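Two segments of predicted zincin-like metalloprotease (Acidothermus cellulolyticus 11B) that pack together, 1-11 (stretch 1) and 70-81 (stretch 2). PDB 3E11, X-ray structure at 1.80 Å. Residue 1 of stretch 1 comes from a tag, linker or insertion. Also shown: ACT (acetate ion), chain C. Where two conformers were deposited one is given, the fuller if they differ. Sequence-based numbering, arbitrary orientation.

Stretch 1 1-11: GMVYVDPDRFD
Stretch 2 (70-81) IIYRNTICALCE

A long polar side chain often serves a protein core through its methylene groups, and the packing of residues 1-11 against 70-81 is a good example. At its centre lies Phe10, in the helix that begins at Pro7, its CA-to-CB bond pointing toward the second stretch, with chi1 t and chi2 88°. Arg73, first residue of helix 73-78, lays its aliphatic stem over one face of that ring: CG stands 3.8 Å from the ring centroid of Phe10, 17° off the normal, a CH-pi contact. The ring edge meets two isoleucines, Phe10 CE2 to Ile71 CG2 at 3.8 Å and Phe10 CE1 to Ile76 CG2 at 4.1 Å, while Cys77 SG approaches Phe10 CE1 obliquely at 3.8 Å. The two helices run at 74° with axes no closer than 12.3 Å, so side chains must bridge the gap.

Arg73 (chi1 t, chi2 t, chi3 p) then carries its guanidinium outward, where Pro7 CG covers one face, 3.8 Å from Arg73 CZ. A water accepts a weak hydrogen bond from Arg73 NH1 (3.0 Å) and donates to Pro7 O and Asp11 OD1, each at 2.7 Å. Val5, chi1 t, places CG2 4.0 Å from Cys77 SG; its N donates to an acetate O at 3.2 Å, nearly linearly.

Toward the amino terminus the chain is extended (Met2 -148/148, Val3 -97/137), and backbone contacts take over. Val3 N donates to Cys80 O at 2.8 Å, and Met2 CA reaches the same oxygen, Cys80 O, at 3.1 Å in a CA-H...O contact. Selenomethionine Met2 (p, t, m) rests its SE 4.3 Å from Ala78 CB. At the polar limit, the tag-derived Gly1 offers its terminal N to Glu81 OE2, a 3.1 Å salt bridge, and a water links Gly1 O (2.6 Å) to Ala78 O (3.0 Å).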

# COMPACT_ATOMS: atom_id res chain seq x y z
N GLY A 1 -3.23 -5.94 22.32
CA GLY A 1 -2.11 -4.97 22.35
C GLY A 1 -1.83 -4.43 20.97
O GLY A 1 -2.45 -4.85 19.98
N MSE A 2 -0.95 -3.45 20.92
CA MSE A 2 -0.53 -2.87 19.66
C MSE A 2 0.91 -2.42 19.76
O MSE A 2 1.36 -1.99 20.84
CB MSE A 2 -1.41 -1.69 19.25
CG MSE A 2 -1.25 -0.50 20.07
SE MSE A 2 -2.29 0.97 19.29
CE MSE A 2 -1.12 1.57 18.07
N VAL A 3 1.58 -2.51 18.62
CA VAL A 3 3.00 -2.24 18.49
C VAL A 3 3.19 -0.81 17.99
O VAL A 3 2.44 -0.33 17.14
CB VAL A 3 3.72 -3.26 17.58
CG1 VAL A 3 3.31 -3.15 16.11
CG2 VAL A 3 5.21 -3.12 17.72
N TYR A 4 4.14 -0.12 18.59
CA TYR A 4 4.50 1.22 18.16
C TYR A 4 5.65 1.09 17.16
O TYR A 4 6.63 0.38 17.39
CB TYR A 4 4.95 2.07 19.34
CG TYR A 4 5.07 3.54 19.00
CD1 TYR A 4 6.15 4.02 18.27
CD2 TYR A 4 4.10 4.43 19.41
CE1 TYR A 4 6.27 5.38 17.97
CE2 TYR A 4 4.20 5.77 19.11
CZ TYR A 4 5.27 6.25 18.37
OH TYR A 4 5.36 7.61 18.13
N VAL A 5 5.52 1.82 16.07
CA VAL A 5 6.54 1.88 15.05
C VAL A 5 6.76 3.34 14.69
O VAL A 5 5.84 4.04 14.19
CB VAL A 5 6.14 1.08 13.80
CG1 VAL A 5 7.29 1.09 12.79
CG2 VAL A 5 5.73 -0.36 14.15
N ASP A 6 7.97 3.83 14.95
CA ASP A 6 8.35 5.20 14.55
C ASP A 6 8.37 5.34 13.03
O ASP A 6 8.50 4.36 12.31
CB ASP A 6 9.69 5.62 15.15
CG ASP A 6 10.82 4.74 14.70
OD1 ASP A 6 10.90 3.63 15.24
OD2 ASP A 6 11.62 5.17 13.83
N PRO A 7 8.22 6.57 12.52
CA PRO A 7 8.11 6.77 11.05
C PRO A 7 9.24 6.14 10.21
O PRO A 7 8.94 5.42 9.23
CB PRO A 7 8.09 8.28 10.93
CG PRO A 7 7.39 8.70 12.20
CD PRO A 7 8.05 7.83 13.25
N ASP A 8 10.50 6.37 10.58
CA ASP A 8 11.62 5.81 9.80
C ASP A 8 11.54 4.30 9.76
O ASP A 8 11.73 3.70 8.71
CB ASP A 8 12.96 6.20 10.35
CG ASP A 8 13.33 7.62 10.06
OD1 ASP A 8 12.61 8.33 9.33
OD2 ASP A 8 14.39 8.02 10.57
N ARG A 9 11.26 3.68 10.90
CA ARG A 9 11.14 2.21 10.94
C ARG A 9 9.96 1.72 10.13
O ARG A 9 10.05 0.70 9.42
CB ARG A 9 11.01 1.72 12.39
CG ARG A 9 10.91 0.23 12.53
CD ARG A 9 12.03 -0.51 11.85
NE ARG A 9 12.02 -1.93 12.19
CZ ARG A 9 12.73 -2.85 11.56
NH1 ARG A 9 13.51 -2.49 10.55
NH2 ARG A 9 12.69 -4.12 11.93
N PHE A 10 8.85 2.46 10.18
CA PHE A 10 7.68 2.06 9.44
C PHE A 10 8.00 2.04 7.95
O PHE A 10 7.60 1.10 7.27
CB PHE A 10 6.46 2.95 9.73
CG PHE A 10 5.14 2.38 9.23
CD1 PHE A 10 4.40 1.53 10.03
CD2 PHE A 10 4.64 2.74 7.98
CE1 PHE A 10 3.19 1.03 9.63
CE2 PHE A 10 3.43 2.23 7.55
CZ PHE A 10 2.70 1.36 8.37
N ASP A 11 8.76 3.02 7.47
CA ASP A 11 9.23 3.03 6.08
C ASP A 11 9.99 1.75 5.68
O ASP A 11 9.78 1.20 4.61
CB ASP A 11 10.07 4.27 5.78
CG ASP A 11 9.26 5.54 5.84
OD1 ASP A 11 8.04 5.43 5.67
OD2 ASP A 11 9.86 6.62 6.08
N ILE A 70 -1.56 5.14 -0.64
CA ILE A 70 -1.28 5.69 0.69
C ILE A 70 -1.50 4.60 1.72
O ILE A 70 -2.47 3.86 1.61
CB ILE A 70 -2.17 6.89 1.00
CG1 ILE A 70 -2.16 7.91 -0.17
CG2 ILE A 70 -1.71 7.57 2.30
CD1 ILE A 70 -0.80 8.41 -0.56
N ILE A 71 -0.59 4.48 2.69
CA ILE A 71 -0.68 3.50 3.78
C ILE A 71 -0.74 4.31 5.07
O ILE A 71 0.05 5.23 5.24
CB ILE A 71 0.53 2.53 3.80
CG1 ILE A 71 0.50 1.61 2.58
CG2 ILE A 71 0.58 1.69 5.04
CD1 ILE A 71 -0.68 0.67 2.48
N TYR A 72 -1.71 4.02 5.93
CA TYR A 72 -1.97 4.80 7.16
C TYR A 72 -1.33 4.11 8.35
O TYR A 72 -1.76 3.06 8.79
CB TYR A 72 -3.47 5.02 7.36
CG TYR A 72 -4.03 5.84 6.22
CD1 TYR A 72 -3.64 7.18 6.07
CD2 TYR A 72 -4.83 5.29 5.25
CE1 TYR A 72 -4.12 7.95 5.01
CE2 TYR A 72 -5.30 6.04 4.17
CZ TYR A 72 -4.94 7.37 4.06
OH TYR A 72 -5.39 8.13 3.01
N ARG A 73 -0.28 4.72 8.87
CA ARG A 73 0.53 4.09 9.91
C ARG A 73 -0.30 3.83 11.18
O ARG A 73 -0.22 2.76 11.77
CB ARG A 73 1.74 4.99 10.20
CG ARG A 73 2.71 4.47 11.23
CD ARG A 73 4.03 5.25 11.20
NE ARG A 73 3.78 6.65 11.50
CZ ARG A 73 4.02 7.68 10.68
NH1 ARG A 73 4.58 7.51 9.48
NH2 ARG A 73 3.72 8.91 11.08
N ASN A 74 -1.09 4.82 11.60
CA ASN A 74 -1.82 4.65 12.88
C ASN A 74 -2.81 3.48 12.83
O ASN A 74 -2.88 2.66 13.77
CB ASN A 74 -2.53 5.94 13.26
CG ASN A 74 -1.58 7.02 13.67
OD1 ASN A 74 -0.37 6.80 13.76
ND2 ASN A 74 -2.10 8.20 13.92
N THR A 75 -3.57 3.40 11.74
CA THR A 75 -4.69 2.46 11.67
C THR A 75 -4.15 1.05 11.47
O THR A 75 -4.68 0.10 12.02
CB THR A 75 -5.74 2.84 10.59
OG1 THR A 75 -5.07 3.13 9.37
CG2 THR A 75 -6.53 4.05 11.01
N ILE A 76 -3.05 0.92 10.72
CA ILE A 76 -2.33 -0.35 10.54
C ILE A 76 -1.76 -0.84 11.86
O ILE A 76 -1.91 -2.01 12.23
CB ILE A 76 -1.15 -0.20 9.51
CG1 ILE A 76 -1.67 -0.05 8.07
CG2 ILE A 76 -0.17 -1.38 9.61
CD1 ILE A 76 -1.95 -1.37 7.32
N CYS A 77 -1.06 0.05 12.56
CA CYS A 77 -0.37 -0.38 13.79
C CYS A 77 -1.33 -0.81 14.86
O CYS A 77 -1.06 -1.74 15.58
CB CYS A 77 0.57 0.69 14.33
SG CYS A 77 2.07 0.86 13.29
N ALA A 78 -2.48 -0.15 14.94
CA ALA A 78 -3.52 -0.49 15.92
C ALA A 78 -3.98 -1.93 15.81
O ALA A 78 -4.48 -2.48 16.78
CB ALA A 78 -4.70 0.42 15.77
N LEU A 79 -3.86 -2.52 14.63
CA LEU A 79 -4.23 -3.90 14.38
C LEU A 79 -3.11 -4.94 14.63
O LEU A 79 -3.34 -6.16 14.48
CB LEU A 79 -4.69 -4.03 12.92
CG LEU A 79 -6.00 -3.37 12.53
CD1 LEU A 79 -6.16 -3.47 10.99
CD2 LEU A 79 -7.12 -3.99 13.26
N CYS A 80 -1.90 -4.47 14.95
CA CYS A 80 -0.69 -5.31 14.96
C CYS A 80 0.02 -5.34 16.31
O CYS A 80 0.20 -4.33 16.97
CB CYS A 80 0.28 -4.85 13.88
SG CYS A 80 -0.45 -4.98 12.18
N GLU A 81 0.50 -6.52 16.68
CA GLU A 81 1.18 -6.71 17.96
C GLU A 81 2.69 -6.91 17.74
O GLU A 81 3.46 -6.94 18.72
CB GLU A 81 0.56 -7.91 18.73
CG GLU A 81 -0.86 -7.58 19.23
CD GLU A 81 -1.52 -8.69 19.99
OE1 GLU A 81 -0.98 -9.81 20.03
OE2 GLU A 81 -2.57 -8.41 20.61
C ACT C . 2.55 4.74 15.62
O ACT C . 2.87 3.50 15.63
OXT ACT C . 3.23 5.51 14.88
CH3 ACT C . 1.42 5.29 16.44
O HOH W 1 -3.75 -5.16 17.79
O HOH W 2 6.66 6.13 7.89